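Local coordinates for protein phospho-furanose lactonase (Mycoplasma synoviae, PDB 3OVG) that hydrolyses phosphorylated 1,4-lactones such as D-xylono-1,4-lactone 5-phosphate and L-arabino-1,4-lactone 5-phosphate with the help of two zinc ions per subunit, at residues A[212-218]-A[235-241]; A[217-221]-A[246-250]; A[17-23]-A[320-325]; A[171-175]-A[201-207]; A[254-258]-A[305-311]. The contacts are given in a common frame with arbitrary orientation. Residues are numbered along the deposited sequence.

Contact 1. Residues A[212-218]-A[235-241]; sequences IQISHLN and VTLCFDG. With ZN (zinc ion), chain H.
Neighbouring strands of a TIM barrel run parallel, and 212-215 beside 236-239 is a worked case: both are extended (phi -86 to -118°, psi 105 to 160°), and their local axes approach to 4.4 Å and cross at -39°. Q213 pairs with T236, I214 with L237 and S215 with C238, CA to CA 4.6-5.0 Å. The ladder runs T236 N to I212 O (3.0 Å), I214 N to T236 O (2.8 Å) and C238 N to I214 O (2.9 Å), then frays into a weak bond from H216 N to C238 O (3.4 Å). On one face C238 CB fits between S215 OG and Q213 NE2, 3.6 Å from each, polar ends that bond H26 and T270. On the other, V235 receives I212 (CG2 to CG1, 3.7 Å) and I214 (CD1 to CG2, 4.1 Å), and L217 seats between L237 CD2 (4.1 Å from CG) and F239 CE1 (3.8 Å from CB). At H216 the backbone turns to positive phi (73°) and enters a 3-10 turn; a water there binds I214 O (3.0 Å) and L217 N (2.8 Å). H216, chi1 m, binds zinc through NE2 (2.4 Å), while ND1 donates to OD2 of D240, chi1 p (2.8 Å). N218, chi1 p, accepts D240 N at OD1 (3.0 Å). Helix 223-233 completes the beta-alpha-beta unit, Y226 and I230 covering L237, with strands 185-190 and 269-271 flanking the pair.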
# COMPACT_ATOMS: atom_id res chain seq x y z
N ILE A 212 30.87 21.22 15.49
CA ILE A 212 29.57 20.58 15.34
C ILE A 212 28.61 21.40 14.50
O ILE A 212 28.28 22.54 14.84
CB ILE A 212 28.88 20.35 16.72
CG1 ILE A 212 29.79 19.55 17.67
CG2 ILE A 212 27.43 19.77 16.54
CD1 ILE A 212 29.10 19.22 19.01
N GLN A 213 28.15 20.79 13.41
CA GLN A 213 26.97 21.30 12.72
C GLN A 213 25.75 20.40 12.92
O GLN A 213 25.85 19.14 12.94
CB GLN A 213 27.24 21.39 11.23
CG GLN A 213 28.12 22.55 10.80
CD GLN A 213 28.46 22.46 9.34
OE1 GLN A 213 29.38 21.72 8.96
NE2 GLN A 213 27.74 23.22 8.49
N ILE A 214 24.59 21.04 13.04
CA ILE A 214 23.34 20.31 13.11
C ILE A 214 22.43 20.68 11.93
O ILE A 214 22.06 21.85 11.78
CB ILE A 214 22.61 20.51 14.45
CG1 ILE A 214 23.50 20.07 15.62
CG2 ILE A 214 21.32 19.66 14.46
CD1 ILE A 214 22.77 20.08 16.95
N SER A 215 22.07 19.70 11.12
CA SER A 215 21.33 19.96 9.87
C SER A 215 19.81 19.84 10.06
O SER A 215 19.34 19.19 11.00
CB SER A 215 21.78 18.99 8.76
OG SER A 215 22.73 19.59 7.90
N HIS A 216 19.08 20.45 9.12
CA HIS A 216 17.61 20.37 8.96
C HIS A 216 16.73 21.12 9.98
O HIS A 216 15.52 20.87 10.05
CB HIS A 216 17.12 18.94 8.84
CG HIS A 216 17.97 18.11 7.95
ND1 HIS A 216 18.37 18.53 6.70
CD2 HIS A 216 18.49 16.87 8.12
CE1 HIS A 216 19.14 17.61 6.15
NE2 HIS A 216 19.22 16.59 6.99
N LEU A 217 17.29 22.07 10.71
CA LEU A 217 16.46 22.79 11.65
C LEU A 217 15.41 23.58 10.87
O LEU A 217 14.40 23.96 11.42
CB LEU A 217 17.29 23.73 12.52
CG LEU A 217 17.88 23.12 13.80
CD1 LEU A 217 16.75 22.78 14.79
CD2 LEU A 217 18.76 21.92 13.50
N ASN A 218 15.68 23.84 9.58
CA ASN A 218 14.70 24.52 8.73
C ASN A 218 13.32 23.83 8.68
O ASN A 218 12.30 24.46 8.35
CB ASN A 218 15.26 24.68 7.32
CG ASN A 218 15.93 23.42 6.84
OD1 ASN A 218 17.05 23.10 7.27
ND2 ASN A 218 15.23 22.65 5.97
N VAL A 235 26.77 25.39 19.16
CA VAL A 235 26.92 24.63 17.92
C VAL A 235 26.49 25.51 16.76
O VAL A 235 26.10 26.66 16.96
CB VAL A 235 26.14 23.29 17.92
CG1 VAL A 235 26.65 22.36 19.03
CG2 VAL A 235 24.63 23.53 18.04
N THR A 236 26.61 24.99 15.54
CA THR A 236 26.24 25.73 14.32
C THR A 236 25.07 24.99 13.66
O THR A 236 25.06 23.74 13.58
CB THR A 236 27.47 25.86 13.38
OG1 THR A 236 28.49 26.61 14.03
CG2 THR A 236 27.13 26.49 12.01
N LEU A 237 24.07 25.76 13.25
CA LEU A 237 22.91 25.22 12.55
C LEU A 237 23.19 25.27 11.05
O LEU A 237 23.44 26.33 10.51
CB LEU A 237 21.63 26.04 12.89
CG LEU A 237 21.33 26.17 14.40
CD1 LEU A 237 20.02 26.91 14.73
CD2 LEU A 237 21.39 24.77 15.09
N CYS A 238 23.21 24.11 10.39
CA CYS A 238 23.33 24.04 8.94
C CYS A 238 21.94 23.97 8.33
O CYS A 238 21.29 22.95 8.37
CB CYS A 238 24.15 22.82 8.49
SG CYS A 238 24.35 22.74 6.68
N PHE A 239 21.47 25.07 7.75
CA PHE A 239 20.16 25.06 7.14
C PHE A 239 20.18 24.56 5.73
O PHE A 239 21.00 25.01 4.92
CB PHE A 239 19.56 26.48 7.14
CG PHE A 239 19.21 26.97 8.48
CD1 PHE A 239 18.13 26.42 9.18
CD2 PHE A 239 19.95 27.99 9.08
CE1 PHE A 239 17.79 26.89 10.44
CE2 PHE A 239 19.61 28.45 10.35
CZ PHE A 239 18.53 27.90 11.02
N ASP A 240 19.24 23.69 5.38
CA ASP A 240 18.83 23.63 3.98
C ASP A 240 17.42 24.23 3.93
O ASP A 240 17.05 24.97 4.85
CB ASP A 240 18.90 22.20 3.46
CG ASP A 240 17.97 21.29 4.22
OD1 ASP A 240 16.94 20.92 3.63
OD2 ASP A 240 18.27 20.97 5.39
N GLY A 241 16.63 23.93 2.89
CA GLY A 241 15.26 24.46 2.78
C GLY A 241 14.91 25.31 1.56
O GLY A 241 13.75 25.37 1.13
ZN ZN H . 19.67 14.40 6.14
O HOH W 1 19.78 23.22 10.49
O HOH W 2 21.56 20.82 5.83
O HOH W 3 19.07 15.16 3.86

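Contact 2. Residues A[217-221]-A[246-250]. With PO4 (phosphate ion), chain I.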
# COMPACT_ATOMS: atom_id res chain seq x y z
N LEU A 217 17.29 22.07 10.71
CA LEU A 217 16.46 22.79 11.65
C LEU A 217 15.41 23.58 10.87
O LEU A 217 14.40 23.96 11.42
CB LEU A 217 17.29 23.73 12.52
CG LEU A 217 17.88 23.12 13.80
CD1 LEU A 217 16.75 22.78 14.79
CD2 LEU A 217 18.76 21.92 13.50
N ASN A 218 15.68 23.84 9.58
CA ASN A 218 14.70 24.52 8.73
C ASN A 218 13.32 23.83 8.68
O ASN A 218 12.30 24.46 8.35
CB ASN A 218 15.26 24.68 7.32
CG ASN A 218 15.93 23.42 6.84
OD1 ASN A 218 17.05 23.10 7.27
ND2 ASN A 218 15.23 22.65 5.97
N LYS A 219 13.29 22.54 9.02
CA LYS A 219 12.02 21.78 9.10
C LYS A 219 11.28 21.88 10.45
O LYS A 219 10.22 21.29 10.64
CB LYS A 219 12.30 20.31 8.71
CG LYS A 219 12.54 20.17 7.21
CD LYS A 219 13.04 18.79 6.81
CE LYS A 219 13.32 18.76 5.30
NZ LYS A 219 13.77 17.41 4.85
N ASN A 220 11.84 22.63 11.39
CA ASN A 220 11.20 22.92 12.66
C ASN A 220 11.37 24.44 12.82
O ASN A 220 12.24 24.87 13.55
CB ASN A 220 11.93 22.18 13.79
CG ASN A 220 11.34 22.43 15.19
OD1 ASN A 220 10.32 23.08 15.32
ND2 ASN A 220 12.02 21.93 16.25
N PRO A 221 10.54 25.23 12.13
CA PRO A 221 10.72 26.69 11.95
C PRO A 221 10.38 27.48 13.23
O PRO A 221 9.41 28.22 13.29
CB PRO A 221 9.72 27.05 10.83
CG PRO A 221 8.93 25.80 10.54
CD PRO A 221 9.34 24.71 11.47
N LYS A 246 7.04 21.86 -0.37
CA LYS A 246 6.19 20.90 0.33
C LYS A 246 6.47 20.90 1.83
O LYS A 246 5.71 20.28 2.61
CB LYS A 246 6.33 19.47 -0.24
CG LYS A 246 7.67 18.79 0.15
CD LYS A 246 7.93 17.53 -0.70
CE LYS A 246 9.04 16.66 -0.10
NZ LYS A 246 9.34 15.40 -0.89
N TYR A 247 7.57 21.54 2.26
CA TYR A 247 7.81 21.65 3.69
C TYR A 247 7.46 23.06 4.18
O TYR A 247 6.56 23.22 4.99
CB TYR A 247 9.27 21.31 4.05
CG TYR A 247 9.59 19.84 3.96
CD1 TYR A 247 9.20 18.96 4.95
CD2 TYR A 247 10.31 19.33 2.88
CE1 TYR A 247 9.50 17.61 4.87
CE2 TYR A 247 10.61 18.00 2.78
CZ TYR A 247 10.20 17.14 3.77
OH TYR A 247 10.51 15.80 3.66
N TYR A 248 8.17 24.06 3.66
CA TYR A 248 7.98 25.44 4.08
C TYR A 248 8.48 26.38 3.00
O TYR A 248 9.39 26.06 2.25
CB TYR A 248 8.74 25.74 5.39
CG TYR A 248 8.18 24.98 6.59
CD1 TYR A 248 8.82 23.84 7.06
CD2 TYR A 248 7.01 25.40 7.22
CE1 TYR A 248 8.31 23.12 8.14
CE2 TYR A 248 6.49 24.70 8.31
CZ TYR A 248 7.15 23.55 8.77
OH TYR A 248 6.66 22.80 9.83
N PRO A 249 7.85 27.56 2.91
CA PRO A 249 8.25 28.49 1.85
C PRO A 249 9.65 29.09 2.16
O PRO A 249 10.01 29.24 3.34
CB PRO A 249 7.13 29.54 1.91
CG PRO A 249 6.59 29.45 3.37
CD PRO A 249 6.60 27.97 3.59
N ASP A 250 10.43 29.40 1.12
CA ASP A 250 11.73 30.09 1.31
C ASP A 250 11.61 31.27 2.31
O ASP A 250 12.54 31.54 3.09
CB ASP A 250 12.26 30.69 -0.01
CG ASP A 250 12.68 29.64 -1.05
OD1 ASP A 250 12.60 28.42 -0.77
OD2 ASP A 250 13.10 30.05 -2.17
P PO4 I . 12.84 15.21 0.84
O1 PO4 I . 14.24 14.69 0.44
O2 PO4 I . 11.72 14.29 0.29
O3 PO4 I . 12.77 15.26 2.37
O4 PO4 I . 12.70 16.64 0.32
O HOH W 4 7.81 20.14 10.49
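K246 opens the second segment without touching 217-221, yet its side chain, extended beyond CB, delivers NZ to within 2.9 Å of O2 of a phosphate ion, probably taken from the crystallisation liquor. Y247 follows, its OH donating to phosphate O3 at 2.7 Å. One face of its ring is covered by K219, whose side chain is likewise extended beyond CB: CE stands 3.7 Å from the Y247 ring centroid in a CH-pi contact, and K219 NZ lies 4.1 Å from the same centroid, a cation-pi pair, while also reaching phosphate O3 through a weak 3.4 Å bond. These loops follow strands 212-215 and 236-239, at the C-terminal ends where TIM barrels carry their active sites. K246 and Y247 are substrate-binding residues, so the phosphate, held also by Y280, is consistent with a site for the 5-phosphate of the lactone. Next comes Y248, beta-like in backbone, whose ring takes P221 over one face: P221 CG is 3.5 Å from the Y248 centroid. A water bridges the two loops, donating to K219 O (2.7 Å) and accepting from Y248 OH (3.0 Å). P249 then occupies the N-cap position of the helix that D250 begins, and the D250 carboxylate is hydrogen-bonded to Y297 OH and D243 N.

Contact 3. Residues A[17-23]-A[320-325]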
# COMPACT_ATOMS: atom_id res chain seq x y z
N VAL A 17 42.38 26.22 5.30
CA VAL A 17 40.97 26.58 5.35
C VAL A 17 40.63 27.81 4.49
O VAL A 17 39.49 27.98 4.08
CB VAL A 17 40.47 26.75 6.79
CG1 VAL A 17 40.46 25.41 7.52
CG2 VAL A 17 41.30 27.82 7.53
N GLU A 18 41.61 28.67 4.21
CA GLU A 18 41.35 29.89 3.43
C GLU A 18 40.99 29.51 2.02
O GLU A 18 40.51 30.33 1.28
CB GLU A 18 42.58 30.80 3.43
CG GLU A 18 42.98 31.30 4.84
CD GLU A 18 43.72 30.25 5.72
OE1 GLU A 18 44.16 29.17 5.24
OE2 GLU A 18 43.85 30.53 6.93
N LYS A 19 41.20 28.24 1.66
CA LYS A 19 40.97 27.78 0.29
C LYS A 19 39.56 27.15 0.15
O LYS A 19 39.14 26.80 -0.94
CB LYS A 19 42.05 26.76 -0.07
CG LYS A 19 42.61 26.88 -1.46
CD LYS A 19 43.97 27.58 -1.48
CE LYS A 19 45.10 26.56 -1.26
NZ LYS A 19 46.40 26.91 -1.95
N LEU A 20 38.86 26.99 1.26
CA LEU A 20 37.48 26.50 1.24
C LEU A 20 36.55 27.42 0.44
O LEU A 20 35.71 26.92 -0.29
CB LEU A 20 36.95 26.29 2.68
CG LEU A 20 37.41 25.03 3.45
CD1 LEU A 20 37.17 25.06 4.97
CD2 LEU A 20 36.80 23.74 2.88
N GLY A 21 36.71 28.74 0.59
CA GLY A 21 35.84 29.70 -0.07
C GLY A 21 34.38 29.52 0.30
O GLY A 21 34.07 29.04 1.42
N ILE A 22 33.47 29.87 -0.61
CA ILE A 22 32.06 29.67 -0.39
C ILE A 22 31.75 28.16 -0.37
O ILE A 22 32.09 27.41 -1.29
CB ILE A 22 31.21 30.37 -1.44
CG1 ILE A 22 31.41 31.91 -1.34
CG2 ILE A 22 29.76 29.96 -1.27
CD1 ILE A 22 30.48 32.76 -2.26
N THR A 23 31.13 27.72 0.73
CA THR A 23 30.93 26.30 0.97
C THR A 23 29.47 25.95 1.22
O THR A 23 28.79 26.53 2.07
CB THR A 23 31.76 25.81 2.20
OG1 THR A 23 33.14 26.17 2.03
CG2 THR A 23 31.62 24.29 2.39
N LEU A 320 28.47 31.83 4.41
CA LEU A 320 28.99 31.06 3.29
C LEU A 320 30.49 30.76 3.41
O LEU A 320 30.96 29.76 2.87
CB LEU A 320 28.73 31.80 1.95
CG LEU A 320 27.27 32.08 1.55
CD1 LEU A 320 27.21 32.98 0.35
CD2 LEU A 320 26.54 30.76 1.26
N VAL A 321 31.25 31.65 4.06
CA VAL A 321 32.73 31.59 4.01
C VAL A 321 33.40 31.45 5.36
O VAL A 321 34.13 30.49 5.58
CB VAL A 321 33.31 32.83 3.30
CG1 VAL A 321 34.83 32.71 3.16
CG2 VAL A 321 32.68 32.98 1.96
N ASN A 322 33.15 32.40 6.25
CA ASN A 322 33.76 32.41 7.58
C ASN A 322 33.33 31.29 8.54
O ASN A 322 34.18 30.67 9.21
CB ASN A 322 33.61 33.79 8.26
CG ASN A 322 34.50 34.87 7.62
OD1 ASN A 322 35.58 34.58 7.11
ND2 ASN A 322 34.03 36.11 7.63
N ASN A 323 32.04 31.00 8.60
CA ASN A 323 31.55 29.96 9.49
C ASN A 323 32.06 28.58 9.04
O ASN A 323 32.56 27.80 9.85
CB ASN A 323 30.03 30.02 9.61
CG ASN A 323 29.54 31.38 10.15
OD1 ASN A 323 28.33 31.68 10.12
ND2 ASN A 323 30.47 32.20 10.61
N PRO A 324 31.98 28.29 7.73
CA PRO A 324 32.51 26.98 7.33
C PRO A 324 34.03 26.85 7.51
O PRO A 324 34.54 25.74 7.78
CB PRO A 324 32.12 26.86 5.85
CG PRO A 324 31.00 27.84 5.66
CD PRO A 324 31.29 28.98 6.63
N LYS A 325 34.75 27.97 7.36
CA LYS A 325 36.18 28.00 7.57
C LYS A 325 36.50 27.60 9.01
O LYS A 325 37.48 26.87 9.28
CB LYS A 325 36.73 29.41 7.25
CG LYS A 325 38.20 29.59 7.50
CD LYS A 325 38.80 30.63 6.52
CE LYS A 325 38.62 32.06 6.96
NZ LYS A 325 39.85 32.55 7.69
O HOH W 5 35.25 29.09 3.77
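A single direct hydrogen bond ties the start of the first barrel strand to the last barrel helix: T23 N donates to L320 O at 3.0 Å. The acceptor belongs to a wider, pi-type turn of helix 313-327, and the same oxygen receives a CA-H...O contact from I22 CA (3.4 Å). Beside it a water fills the gap between the backbones, donating to G21 O (2.6 Å) and to V321 O (2.5 Å); G21 O further accepts T23 OG1 at 3.1 Å. G21 sits at positive phi (59°), which favours glycine and lets the chain turn from the 3-10 turn 17-19 into the strand. P324 lies at the helix kink, its nitrogen lacking a hydrogen to bond to the preceding turn. I22 packs on L320 and V321, CG2 at 3.8 Å from L320 CB and CG1 at 3.7 Å from V321 CG2, while T23 CB meets P324 CB at 3.8 Å. Further out, L20 CD1 packs 4.0 Å from K325 CA, and the aliphatic part of K325 lies along the 3-10 turn, its CG 3.6 Å from V17 CG2. At the exposed end, E18 OE2 and K325 NZ are 4.5 Å apart, too far for a salt bridge. These contacts bring the two ends of the barrel's sequence side by side, with T23 resting on strand 63-68 and F299 and L303 of helix 296-309 covering I22 and L320 respectively.

Contact 4. Residues A[171-175]-A[201-207]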
# COMPACT_ATOMS: atom_id res chain seq x y z
N LEU A 171 26.17 8.80 17.93
CA LEU A 171 26.64 10.11 18.42
C LEU A 171 27.95 9.95 19.20
O LEU A 171 28.86 10.75 19.08
CB LEU A 171 25.58 10.83 19.30
CG LEU A 171 24.36 11.38 18.53
CD1 LEU A 171 23.29 11.85 19.50
CD2 LEU A 171 24.78 12.53 17.64
N GLU A 172 28.04 8.89 19.99
CA GLU A 172 29.25 8.62 20.76
C GLU A 172 30.37 8.30 19.76
O GLU A 172 31.50 8.74 19.90
CB GLU A 172 29.05 7.45 21.75
CG GLU A 172 30.37 7.04 22.42
CD GLU A 172 30.21 6.07 23.57
OE1 GLU A 172 29.09 5.84 24.05
OE2 GLU A 172 31.23 5.51 24.00
N VAL A 173 30.04 7.53 18.73
CA VAL A 173 31.04 7.21 17.73
C VAL A 173 31.54 8.52 17.07
O VAL A 173 32.74 8.72 16.89
CB VAL A 173 30.50 6.22 16.69
CG1 VAL A 173 31.39 6.24 15.43
CG2 VAL A 173 30.40 4.79 17.28
N ALA A 174 30.63 9.42 16.77
CA ALA A 174 31.01 10.68 16.13
C ALA A 174 31.89 11.51 17.07
O ALA A 174 32.93 12.03 16.68
CB ALA A 174 29.78 11.45 15.75
N ALA A 175 31.47 11.65 18.32
CA ALA A 175 32.22 12.46 19.29
C ALA A 175 33.62 11.88 19.49
O ALA A 175 34.60 12.62 19.50
CB ALA A 175 31.45 12.56 20.63
N HIS A 201 24.50 16.07 23.94
CA HIS A 201 25.11 14.76 24.06
C HIS A 201 26.52 14.80 23.52
O HIS A 201 27.44 14.37 24.20
CB HIS A 201 24.27 13.66 23.38
CG HIS A 201 22.93 13.47 24.01
ND1 HIS A 201 21.83 13.03 23.31
CD2 HIS A 201 22.52 13.68 25.28
CE1 HIS A 201 20.79 12.98 24.13
NE2 HIS A 201 21.19 13.37 25.33
N LEU A 202 26.71 15.33 22.33
CA LEU A 202 28.03 15.34 21.70
C LEU A 202 29.01 16.04 22.61
O LEU A 202 30.12 15.56 22.81
CB LEU A 202 27.99 16.04 20.33
CG LEU A 202 27.30 15.23 19.25
CD1 LEU A 202 27.18 16.12 18.04
CD2 LEU A 202 28.12 13.98 18.93
N ILE A 203 28.60 17.19 23.13
CA ILE A 203 29.42 17.97 24.03
C ILE A 203 29.62 17.21 25.32
O ILE A 203 30.69 17.25 25.88
CB ILE A 203 28.75 19.32 24.32
CG1 ILE A 203 28.77 20.21 23.07
CG2 ILE A 203 29.43 19.97 25.52
CD1 ILE A 203 27.79 21.45 23.13
N GLY A 204 28.60 16.49 25.76
CA GLY A 204 28.75 15.64 26.93
C GLY A 204 29.79 14.54 26.76
O GLY A 204 30.43 14.12 27.74
N PHE A 205 29.95 14.02 25.55
CA PHE A 205 30.98 13.03 25.31
C PHE A 205 32.37 13.68 25.28
O PHE A 205 33.37 12.98 25.34
CB PHE A 205 30.76 12.27 24.01
CG PHE A 205 29.70 11.25 24.08
CD1 PHE A 205 29.87 10.12 24.87
CD2 PHE A 205 28.52 11.42 23.38
CE1 PHE A 205 28.88 9.14 24.93
CE2 PHE A 205 27.51 10.46 23.43
CZ PHE A 205 27.68 9.31 24.21
N GLY A 206 32.41 15.00 25.16
CA GLY A 206 33.68 15.70 25.10
C GLY A 206 33.94 16.33 23.74
O GLY A 206 35.01 16.88 23.51
N ALA A 207 32.99 16.27 22.81
CA ALA A 207 33.22 16.90 21.51
C ALA A 207 33.30 18.41 21.65
O ALA A 207 32.68 18.97 22.54
CB ALA A 207 32.14 16.49 20.48
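Two outer helices of the barrel, 165-181 and 195-205, meet at a crossing angle of -51° with local axes 9.0 Å apart, and the shape of the join is set by a few side-chain conformers. L171 and L202 share the same m,t rotamer, which brings their CD2 atoms to 3.9 Å; L202 CD2 also lies 3.3 Å from L171 O and 4.0 Å from A175 CB. The small A175 leaves room for F205, its CB resting 3.5 Å from F205 CB, and the same methyl meets A207 CB at 4.0 Å. F205, chi1 m, lays one ring face beneath E172, whose CB stands 3.7 Å from the ring centroid in a CH-pi contact. E172 is extended (t,t), so its carboxylate continues past the ring to salt bridges with R176 and K349. H201, also m, starts toward the neighbouring helix, but its ring swings off, offering L171 CD1 an edge atom, ND1, at 4.2 Å. The second helix ends in a Schellman motif, where G206 takes phi 112°, a value that calls for glycine, and A207 N bonds back to L202 O at 3.0 Å; this turn delivers the A207 methyl to A175. Inward, L171 and L202 both reach V187 of strand 185-190. With aliphatic and aromatic carbon supplying the touching surfaces and the glutamate's charge paired beyond the ring, cohesion here depends on close fit and burial.

Contact 5. Residues A[254-258]-A[305-311]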
# COMPACT_ATOMS: atom_id res chain seq x y z
N ALA A 254 14.21 32.50 5.40
CA ALA A 254 14.82 33.83 5.32
C ALA A 254 14.53 34.66 6.58
O ALA A 254 15.45 35.17 7.22
CB ALA A 254 14.32 34.57 4.06
N GLU A 255 13.27 34.79 6.95
CA GLU A 255 12.96 35.58 8.13
C GLU A 255 13.50 34.94 9.42
O GLU A 255 13.90 35.64 10.34
CB GLU A 255 11.46 35.91 8.20
CG GLU A 255 10.95 36.68 6.96
CD GLU A 255 9.48 37.03 7.04
OE1 GLU A 255 8.80 36.44 7.90
OE2 GLU A 255 9.00 37.90 6.26
N ASN A 256 13.55 33.62 9.49
CA ASN A 256 14.11 33.03 10.70
C ASN A 256 15.64 33.29 10.83
O ASN A 256 16.18 33.59 11.93
CB ASN A 256 13.70 31.56 10.84
CG ASN A 256 12.28 31.41 11.38
OD1 ASN A 256 11.77 32.33 12.02
ND2 ASN A 256 11.65 30.26 11.15
N ILE A 257 16.31 33.26 9.69
CA ILE A 257 17.74 33.55 9.65
C ILE A 257 17.99 35.03 10.04
O ILE A 257 18.91 35.33 10.81
CB ILE A 257 18.32 33.18 8.27
CG1 ILE A 257 18.59 31.68 8.19
CG2 ILE A 257 19.63 33.91 7.97
CD1 ILE A 257 19.05 31.30 6.83
N LYS A 258 17.15 35.92 9.52
CA LYS A 258 17.20 37.34 9.87
C LYS A 258 17.08 37.54 11.40
O LYS A 258 17.84 38.31 12.01
CB LYS A 258 16.08 38.09 9.08
CG LYS A 258 15.61 39.51 9.61
CD LYS A 258 16.71 40.51 9.68
CE LYS A 258 16.22 42.00 9.46
NZ LYS A 258 15.68 42.68 10.68
N LEU A 305 16.96 36.80 -1.70
CA LEU A 305 15.86 36.88 -0.74
C LEU A 305 16.35 37.23 0.67
O LEU A 305 15.72 38.01 1.39
CB LEU A 305 15.03 35.59 -0.72
CG LEU A 305 13.91 35.49 0.32
CD1 LEU A 305 12.81 36.54 0.08
CD2 LEU A 305 13.27 34.04 0.34
N LEU A 306 17.45 36.61 1.08
CA LEU A 306 18.10 36.97 2.34
C LEU A 306 18.37 38.49 2.43
O LEU A 306 18.05 39.13 3.44
CB LEU A 306 19.41 36.20 2.49
CG LEU A 306 19.52 35.14 3.61
CD1 LEU A 306 18.20 34.53 4.04
CD2 LEU A 306 20.53 34.08 3.23
N LYS A 307 18.96 39.05 1.39
CA LYS A 307 19.26 40.49 1.44
C LYS A 307 17.96 41.24 1.50
O LYS A 307 17.87 42.26 2.20
CB LYS A 307 20.05 40.97 0.21
CG LYS A 307 21.41 40.28 0.02
CD LYS A 307 22.29 41.06 -1.01
CE LYS A 307 23.68 40.43 -1.13
NZ LYS A 307 23.54 38.93 -1.14
N GLN A 308 16.96 40.77 0.76
CA GLN A 308 15.65 41.43 0.73
C GLN A 308 14.99 41.57 2.09
O GLN A 308 14.38 42.61 2.40
CB GLN A 308 14.68 40.70 -0.22
CG GLN A 308 13.36 41.45 -0.44
CD GLN A 308 12.38 40.77 -1.44
OE1 GLN A 308 12.67 39.74 -2.04
NE2 GLN A 308 11.22 41.39 -1.62
N VAL A 309 15.05 40.52 2.91
CA VAL A 309 14.41 40.59 4.21
C VAL A 309 15.32 41.30 5.22
O VAL A 309 14.92 41.51 6.35
CB VAL A 309 14.03 39.20 4.74
CG1 VAL A 309 13.13 38.46 3.73
CG2 VAL A 309 15.28 38.39 5.04
N GLY A 310 16.54 41.66 4.81
CA GLY A 310 17.40 42.46 5.69
C GLY A 310 18.66 41.83 6.25
O GLY A 310 19.25 42.37 7.18
N VAL A 311 19.10 40.70 5.69
CA VAL A 311 20.35 40.11 6.13
C VAL A 311 21.47 40.84 5.39
O VAL A 311 21.40 41.06 4.17
CB VAL A 311 20.41 38.60 5.86
CG1 VAL A 311 21.73 38.02 6.34
CG2 VAL A 311 19.25 37.90 6.57
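Apolar contacts dominate where helix 250-262 meets the end of helix 296-309, their local axes 9.2 Å apart and crossing at -57°. A254 is the small residue that permits the approach, its CB touching L305 CG (3.9 Å), L306 CD1 (3.9 Å) and V309 CG2 (4.1 Å). One turn on, I257 CG2 lies 4.2 Å from both L306 CD1 and V311 CG2, and K258 CB sits 4.0 Å from V311 CG2. L306 has both chi angles between the usual wells, an off-rotamer conformer that places CD1 at A254. Contacts of side-chain carbon with backbone oxygen form a second group: K258 CE lies 3.4 Å from V309 O and 3.8 Å from G310 O as the lysine arches over the helix end. Backbone bonds supply the third: V311 N donates to L306 O (2.9 Å) and G310 N to K307 O (3.0 Å), closing the helix. At G310 (phi 113°) a CB would collide with K258 CE as well as with the preceding carbonyl, so glycine suits the site twice over. Charged ends lead elsewhere: the K258 amine forms a salt bridge with D262, and the E255 carboxylate hydrogen-bonds Y224 of a second subunit; the same tyrosine packs on L305 and V309. The whole is helix-on-helix packing in the outer layer of a TIM barrel, ended by a Schellman motif and lying at a subunit interface away from the zinc site.

In the fold
Read together, the five contacts follow a TIM barrel from centre to surface. Contact 1 is the fully buried core, held by a backbone ladder and bearing a zinc ligand; contact 2 starts from the same stretch of chain, where aromatic faces and a phosphate replace strand pairing. Contacts 4 and 5, both abutting contact 1, are apolar helix pairs of similar crossing, each with its second helix ended by a Schellman motif. Contact 4 is buried and reaches a third subunit through H201; contact 5 is partly buried and, like contact 2, touches the second. Contact 3 encloses the others in sequence and is intermediate in chemistry, one backbone hydrogen bond and a bridging water amid apolar packing.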